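Local coordinates for protein adenylate kinase (Schistosoma mansoni, PDB 3UMF) that catalyses the reversible transfer of a phosphoryl group between ATP and AMP, yielding two molecules of ADP, at residues A202-D205 / K206-E210; F174-L177 / T178-V181; R65-V68 / Q69-S72. All blocks are in the same frame, centred on the assembly; numbering follows the deposited sequence.

Interaction 1 of 3, residues A202-D205 / K206-E210; sequences AIFD and KVNHE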
loop_
_atom_site.group_PDB
_atom_site.type_symbol
_atom_site.label_atom_id
_atom_site.label_comp_id
_atom_site.label_asym_id
_atom_site.label_seq_id
_atom_site.Cartn_x
_atom_site.Cartn_y
_atom_site.Cartn_z
ATOM N N ALA A 202 -8.353 -2.868 -18.356
ATOM C CA ALA A 202 -9.002 -4.107 -17.938
ATOM C C ALA A 202 -8.831 -4.335 -16.440
ATOM O O ALA A 202 -9.751 -4.795 -15.758
ATOM C CB ALA A 202 -8.450 -5.291 -18.724
ATOM N N ILE A 203 -7.646 -4.013 -15.935
ATOM C CA ILE A 203 -7.369 -4.118 -14.508
ATOM C C ILE A 203 -8.236 -3.141 -13.716
ATOM O O ILE A 203 -8.808 -3.500 -12.688
ATOM C CB ILE A 203 -5.877 -3.845 -14.210
ATOM C CG1 ILE A 203 -5.002 -4.964 -14.789
ATOM C CG2 ILE A 203 -5.635 -3.728 -12.715
ATOM C CD1 ILE A 203 -3.534 -4.594 -14.874
ATOM N N PHE A 204 -8.346 -1.910 -14.209
ATOM C CA PHE A 204 -9.102 -0.874 -13.511
ATOM C C PHE A 204 -10.586 -1.220 -13.440
ATOM O O PHE A 204 -11.221 -1.043 -12.401
ATOM C CB PHE A 204 -8.902 0.484 -14.189
ATOM C CG PHE A 204 -9.538 1.633 -13.450
ATOM C CD1 PHE A 204 -9.118 1.973 -12.176
ATOM C CD2 PHE A 204 -10.549 2.378 -14.036
ATOM C CE1 PHE A 204 -9.697 3.029 -11.493
ATOM C CE2 PHE A 204 -11.133 3.439 -13.357
ATOM C CZ PHE A 204 -10.705 3.763 -12.085
ATOM N N ASP A 205 -11.132 -1.713 -14.548
ATOM C CA ASP A 205 -12.533 -2.130 -14.587
ATOM C C ASP A 205 -12.809 -3.271 -13.603
ATOM O O ASP A 205 -13.828 -3.268 -12.909
ATOM C CB ASP A 205 -12.938 -2.548 -16.004
ATOM C CG ASP A 205 -13.017 -1.368 -16.968
ATOM O OD1 ASP A 205 -13.165 -0.216 -16.505
ATOM O OD2 ASP A 205 -12.946 -1.598 -18.193
ATOM N N LYS A 206 -11.900 -4.241 -13.543
ATOM C CA LYS A 206 -12.047 -5.369 -12.621
ATOM C C LYS A 206 -11.973 -4.924 -11.160
ATOM O O LYS A 206 -12.760 -5.380 -10.329
ATOM C CB LYS A 206 -10.995 -6.445 -12.905
ATOM C CG LYS A 206 -11.118 -7.692 -12.034
ATOM C CD LYS A 206 -12.485 -8.347 -12.179
ATOM C CE LYS A 206 -12.527 -9.703 -11.481
ATOM N NZ LYS A 206 -13.890 -10.305 -11.492
ATOM N N VAL A 207 -11.034 -4.031 -10.854
ATOM C CA VAL A 207 -10.899 -3.490 -9.503
ATOM C C VAL A 207 -12.188 -2.816 -9.045
ATOM O O VAL A 207 -12.648 -3.032 -7.924
ATOM C CB VAL A 207 -9.736 -2.472 -9.405
ATOM C CG1 VAL A 207 -9.782 -1.736 -8.079
ATOM C CG2 VAL A 207 -8.405 -3.172 -9.573
ATOM N N ASN A 208 -12.773 -2.006 -9.920
ATOM C CA ASN A 208 -14.017 -1.315 -9.595
ATOM C C ASN A 208 -15.183 -2.277 -9.408
ATOM O O ASN A 208 -16.068 -2.031 -8.592
ATOM C CB ASN A 208 -14.351 -0.266 -10.659
ATOM C CG ASN A 208 -13.347 0.869 -10.687
ATOM O OD1 ASN A 208 -12.637 1.108 -9.709
ATOM N ND2 ASN A 208 -13.286 1.578 -11.806
ATOM N N HIS A 209 -15.178 -3.369 -10.167
ATOM C CA HIS A 209 -16.210 -4.392 -10.049
ATOM C C HIS A 209 -16.119 -5.091 -8.695
ATOM O O HIS A 209 -17.131 -5.338 -8.042
ATOM C CB HIS A 209 -16.084 -5.415 -11.183
ATOM C CG HIS A 209 -17.137 -6.479 -11.159
ATOM N ND1 HIS A 209 -16.932 -7.716 -10.589
ATOM C CD2 HIS A 209 -18.405 -6.490 -11.635
ATOM C CE1 HIS A 209 -18.028 -8.444 -10.715
ATOM N NE2 HIS A 209 -18.936 -7.723 -11.346
ATOM N N GLU A 210 -14.898 -5.390 -8.271
ATOM C CA GLU A 210 -14.682 -6.070 -6.999
ATOM C C GLU A 210 -14.935 -5.154 -5.800
ATOM O O GLU A 210 -15.489 -5.591 -4.792
ATOM C CB GLU A 210 -13.275 -6.671 -6.948
ATOM C CG GLU A 210 -13.043 -7.758 -7.984
ATOM C CD GLU A 210 -14.045 -8.890 -7.865
ATOM O OE1 GLU A 210 -14.228 -9.406 -6.742
ATOM O OE2 GLU A 210 -14.657 -9.265 -8.889
HETATM O O HOH W 1 -14.968 1.006 -14.105
#

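Interaction 2 of 3, residues F174-L177 / T178-V181; sequences FNEL and TKPV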
loop_
_atom_site.group_PDB
_atom_site.type_symbol
_atom_site.label_atom_id
_atom_site.label_comp_id
_atom_site.label_asym_id
_atom_site.label_seq_id
_atom_site.Cartn_x
_atom_site.Cartn_y
_atom_site.Cartn_z
ATOM N N PHE A 174 9.888 -9.730 -2.360
ATOM C CA PHE A 174 8.582 -9.146 -2.058
ATOM C C PHE A 174 7.491 -10.214 -1.959
ATOM O O PHE A 174 6.660 -10.175 -1.055
ATOM C CB PHE A 174 8.199 -8.088 -3.101
ATOM C CG PHE A 174 6.847 -7.472 -2.869
ATOM C CD1 PHE A 174 6.713 -6.343 -2.077
ATOM C CD2 PHE A 174 5.707 -8.026 -3.433
ATOM C CE1 PHE A 174 5.464 -5.779 -1.853
ATOM C CE2 PHE A 174 4.461 -7.467 -3.212
ATOM C CZ PHE A 174 4.338 -6.343 -2.422
ATOM N N ASN A 175 7.494 -11.155 -2.900
ATOM C CA ASN A 175 6.506 -12.231 -2.927
ATOM C C ASN A 175 6.539 -13.065 -1.646
ATOM O O ASN A 175 5.495 -13.380 -1.072
ATOM C CB ASN A 175 6.725 -13.119 -4.159
ATOM C CG ASN A 175 5.738 -14.272 -4.239
ATOM O OD1 ASN A 175 4.605 -14.106 -4.693
ATOM N ND2 ASN A 175 6.174 -15.456 -3.812
ATOM N N GLU A 176 7.741 -13.406 -1.193
ATOM C CA GLU A 176 7.912 -14.186 0.027
ATOM C C GLU A 176 7.585 -13.366 1.273
ATOM O O GLU A 176 6.930 -13.856 2.198
ATOM C CB GLU A 176 9.346 -14.709 0.120
ATOM C CG GLU A 176 9.624 -15.557 1.354
ATOM C CD GLU A 176 8.938 -16.912 1.302
ATOM O OE1 GLU A 176 8.639 -17.391 0.188
ATOM O OE2 GLU A 176 8.700 -17.500 2.377
ATOM N N LEU A 177 8.046 -12.121 1.291
ATOM C CA LEU A 177 7.853 -11.244 2.438
ATOM C C LEU A 177 6.376 -11.048 2.770
ATOM O O LEU A 177 5.997 -11.037 3.937
ATOM C CB LEU A 177 8.504 -9.883 2.168
ATOM C CG LEU A 177 8.444 -8.851 3.300
ATOM C CD1 LEU A 177 9.354 -9.266 4.448
ATOM C CD2 LEU A 177 8.803 -7.459 2.794
ATOM N N THR A 178 5.546 -10.918 1.741
ATOM C CA THR A 178 4.142 -10.565 1.938
ATOM C C THR A 178 3.195 -11.763 2.049
ATOM O O THR A 178 1.989 -11.582 2.207
ATOM C CB THR A 178 3.629 -9.620 0.821
ATOM O OG1 THR A 178 3.713 -10.284 -0.444
ATOM C CG2 THR A 178 4.456 -8.342 0.777
ATOM N N LYS A 179 3.732 -12.979 1.969
ATOM C CA LYS A 179 2.899 -14.186 2.044
ATOM C C LYS A 179 2.023 -14.297 3.300
ATOM O O LYS A 179 0.819 -14.512 3.179
ATOM C CB LYS A 179 3.733 -15.464 1.857
ATOM C CG LYS A 179 3.951 -15.870 0.412
ATOM C CD LYS A 179 4.793 -17.137 0.334
ATOM C CE LYS A 179 5.081 -17.529 -1.105
ATOM N NZ LYS A 179 6.065 -18.647 -1.177
ATOM N N PRO A 180 2.614 -14.154 4.504
ATOM C CA PRO A 180 1.730 -14.320 5.666
ATOM C C PRO A 180 0.719 -13.186 5.853
ATOM O O PRO A 180 -0.340 -13.427 6.429
ATOM C CB PRO A 180 2.700 -14.385 6.852
ATOM C CG PRO A 180 3.936 -13.725 6.378
ATOM C CD PRO A 180 4.024 -13.991 4.905
ATOM N N VAL A 181 1.018 -11.979 5.383
ATOM C CA VAL A 181 0.048 -10.897 5.542
ATOM C C VAL A 181 -1.129 -11.075 4.582
ATOM O O VAL A 181 -2.278 -10.815 4.940
ATOM C CB VAL A 181 0.687 -9.483 5.445
ATOM C CG1 VAL A 181 1.090 -9.145 4.018
ATOM C CG2 VAL A 181 -0.269 -8.435 5.995
HETATM O O HOH W 2 2.882 -13.120 -1.508
HETATM O O HOH W 3 3.827 -10.687 5.608
#

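Interaction 3 of 3, residues R65-V68 / Q69-S72; sequences RAEV and QSGS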
loop_
_atom_site.group_PDB
_atom_site.type_symbol
_atom_site.label_atom_id
_atom_site.label_comp_id
_atom_site.label_asym_id
_atom_site.label_seq_id
_atom_site.Cartn_x
_atom_site.Cartn_y
_atom_site.Cartn_z
ATOM N N ARG A 65 8.418 12.172 4.728
ATOM C CA ARG A 65 9.016 13.353 4.115
ATOM C C ARG A 65 8.399 14.626 4.689
ATOM O O ARG A 65 9.092 15.624 4.897
ATOM C CB ARG A 65 8.831 13.325 2.597
ATOM C CG ARG A 65 9.504 14.481 1.882
ATOM C CD ARG A 65 9.198 14.479 0.395
ATOM N NE ARG A 65 9.961 15.509 -0.306
ATOM C CZ ARG A 65 9.742 15.876 -1.564
ATOM N NH1 ARG A 65 8.774 15.299 -2.264
ATOM N NH2 ARG A 65 10.487 16.819 -2.119
ATOM N N ALA A 66 7.096 14.581 4.945
ATOM C CA ALA A 66 6.388 15.727 5.505
ATOM C C ALA A 66 6.816 16.000 6.944
ATOM O O ALA A 66 6.875 17.151 7.369
ATOM C CB ALA A 66 4.886 15.511 5.429
ATOM N N GLU A 67 7.120 14.940 7.689
ATOM C CA GLU A 67 7.583 15.090 9.066
ATOM C C GLU A 67 8.981 15.711 9.106
ATOM O O GLU A 67 9.256 16.584 9.927
ATOM C CB GLU A 67 7.562 13.744 9.797
ATOM C CG GLU A 67 7.838 13.841 11.290
ATOM C CD GLU A 67 6.905 14.806 12.004
ATOM O OE1 GLU A 67 5.680 14.746 11.770
ATOM O OE2 GLU A 67 7.397 15.632 12.802
ATOM N N VAL A 68 9.855 15.263 8.210
ATOM C CA VAL A 68 11.188 15.845 8.077
ATOM C C VAL A 68 11.124 17.332 7.699
ATOM O O VAL A 68 11.915 18.138 8.189
ATOM C CB VAL A 68 12.046 15.056 7.054
ATOM C CG1 VAL A 68 13.328 15.806 6.716
ATOM C CG2 VAL A 68 12.368 13.666 7.591
ATOM N N GLN A 69 10.170 17.694 6.846
ATOM C CA GLN A 69 10.003 19.086 6.422
ATOM C C GLN A 69 9.258 19.943 7.454
ATOM O O GLN A 69 9.119 21.152 7.275
ATOM C CB GLN A 69 9.266 19.153 5.074
ATOM C CG GLN A 69 10.012 18.551 3.888
ATOM C CD GLN A 69 9.131 18.414 2.655
ATOM O OE1 GLN A 69 7.901 18.403 2.753
ATOM N NE2 GLN A 69 9.756 18.309 1.487
ATOM N N SER A 70 8.783 19.320 8.530
ATOM C CA SER A 70 7.967 20.017 9.528
ATOM C C SER A 70 8.773 20.951 10.429
ATOM O O SER A 70 8.235 21.919 10.967
ATOM C CB SER A 70 7.209 19.014 10.398
ATOM O OG SER A 70 8.098 18.323 11.259
ATOM N N GLY A 71 10.054 20.648 10.607
ATOM C CA GLY A 71 10.909 21.432 11.479
ATOM C C GLY A 71 10.880 20.974 12.926
ATOM O O GLY A 71 11.587 21.525 13.770
ATOM N N SER A 72 10.061 19.968 13.217
ATOM C CA SER A 72 9.941 19.434 14.571
ATOM C C SER A 72 11.214 18.700 14.988
ATOM O O SER A 72 11.959 18.219 14.134
ATOM C CB SER A 72 8.740 18.485 14.660
ATOM O OG SER A 72 8.993 17.271 13.975
HETATM O O HOH W 4 12.543 18.673 10.858
#

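Interaction 1 of 3, residues A202-D205 / K206-E210
The carboxamide of Asn208 meets the aromatic ring of Phe204 one helical turn earlier. Its ND2 lies over one face of the ring, displaced toward the rim, and comes within 3.2 Å of Phe204 CE2. The amide plane stands 77° from the ring plane, so the amide stands steeply on the ring, ND2 lowest and OD1 somewhat higher, and the two groups do not stack. With CG of Phe204 anti to the backbone N (chi1 -174°), the ring leans along the helix toward the amide. A water at 2.9 Å from Asn208 ND2 also donates to Asp205 OD1, tying two polar side chains together at the surface. The buried, tightly packed side belongs to Ile203 and Val207, where Val207 CG2 comes within 3.2 Å of Ile203 O and the two CG2 methyls lie 4.2 Å apart. Helix 200-212 is the last helix of the Rossmann-type alpha/beta core, and with these two residues it covers the parallel sheet, resting on Phe139 and Ile194. Phe204 and Asn208 turn to helix 42-53, where Lys48 makes a cation-pi contact with the ring. The backbone beneath is regular helix, with Val207 N bonded to Ile203 O at 2.9 Å. On the looser, solvent side Glu210 OE2 accepts from Lys206 NZ in a salt bridge of 2.9 Å and from His209 ND1 at 3.2 Å. The two donors reach it from opposite faces of the carboxylate, and the oxygen lies in the imidazole plane.

Interaction 2 of 3, residues F174-L177 / T178-V181
Phe174 O is approached by two groups of Thr178. The backbone Thr178 N bonds to it at 3.1 Å, and Thr178 OG1 lies 3.0 Å away, although that hydroxyl proton has another acceptor within reach. This is the junction between two consecutive helices, 161-177 and 179-186. In adenylate kinases the first of these is the long helix that leads back from the mobile lid to the core.

Thr178 is buried here, and its two branches do different work. OG1 sits between the backbone N and the carbonyl carbon (chi1 62°), which turns it back toward the carbonyls of the preceding turn. There a water that donates to Asn175 O at 2.7 Å also hydrogen-bonds to the hydroxyl. The methyl CG2 instead lies over one face of the Phe174 ring, a CH-pi contact 3.9 Å from the centroid and 16° off the ring normal. The same ring touches Arg118, and Val181 rests on Pro117, so this side of the joint faces the loop between strand 110-114 and helix 120-129.

The outer side is charged. Lys179 runs extended beyond CG past the carboxamide of Asn175, and its NZ forms a salt bridge with Glu176 OE1. The ammonium arrives on the syn side of that oxygen, though 32° out of the carboxylate plane. Glu176 is bent at its second torsion, which brings the acid round toward the lysine.

Backbone bonding thins at the turn: Lys179 N makes only a weak bond to Glu176 O, and Pro180 has no N-H to offer. One residue further on, a water donates to Leu177 O at 2.8 Å and accepts a weak bond from Val181 N at 3.1 Å.

Interaction 3 of 3, residues R65-V68 / Q69-S72
Gln69 N keeps a helical bond to Arg65 O at 3.0 Å, but Ser70 N reaches Glu67 O from above the carbonyl plane, and the chain then leaves helix 60-68 through Gly71, whose phi is positive. Ser72 follows as N-cap of helix 73-84, and the turn lies at the protein surface. In adenylate kinases this helical pair belongs to the region that closes over AMP.

Two serines and one glutamate carry the polar part of the turn. Ser70 OG donates to Glu67 O in a very short bond of 2.5 Å. The hydroxyl is placed between the backbone N and the carbonyl carbon (chi1 70°), and from there it also accepts from Ser72 N at 3.2 Å, closing an ST turn. That second bond is nearly straight, at 166°. Ser72 OG donates to Glu67 OE2 over 2.6 Å, meeting the oxygen nearly in line with its C-O bond, and it accepts from Gly75 N, the bond that makes it a cap. Glu67, bent at its second torsion, folds its acid over the turn and touches Leu78.

At the other end, the extended Arg65 passes Gln69 obliquely, the guanidinium and amide planes 48° apart. Arg65 NE and Gln69 NE2 are 3.3 Å apart, but both are donors and do not bond. Val68 turns to Lys79 and Met82 of the next helix. A water joins Val68 O, at 2.8 Å, to Gly71 N by a weak bond.

The carboxylate of Glu67 thus acts through the Ser72 hydroxyl on the first turn of helix 73-84, and the positive end of that helix would probably help to stabilise its negative charge.

Overall arrangement
All three contacts are local, made between residues close in sequence, and none touches another. Interaction 1 lies wholly within helix 200-212 and has the most core-like setting, its apolar side set on the sheet. Interactions 2 and 3 are surface contacts at breaks between successive helices, and hydroxyl side chains take part in both: Thr178 turns back on the helix before it, whereas Ser72 caps the helix ahead. Salt bridges occur in 202-210 and 174-181, but residues 65-72 rely on neutral hydroxyls and one acid. Interactions 1 and 3 lie on opposite sides of the chain's centre, with centres about 36 Å apart.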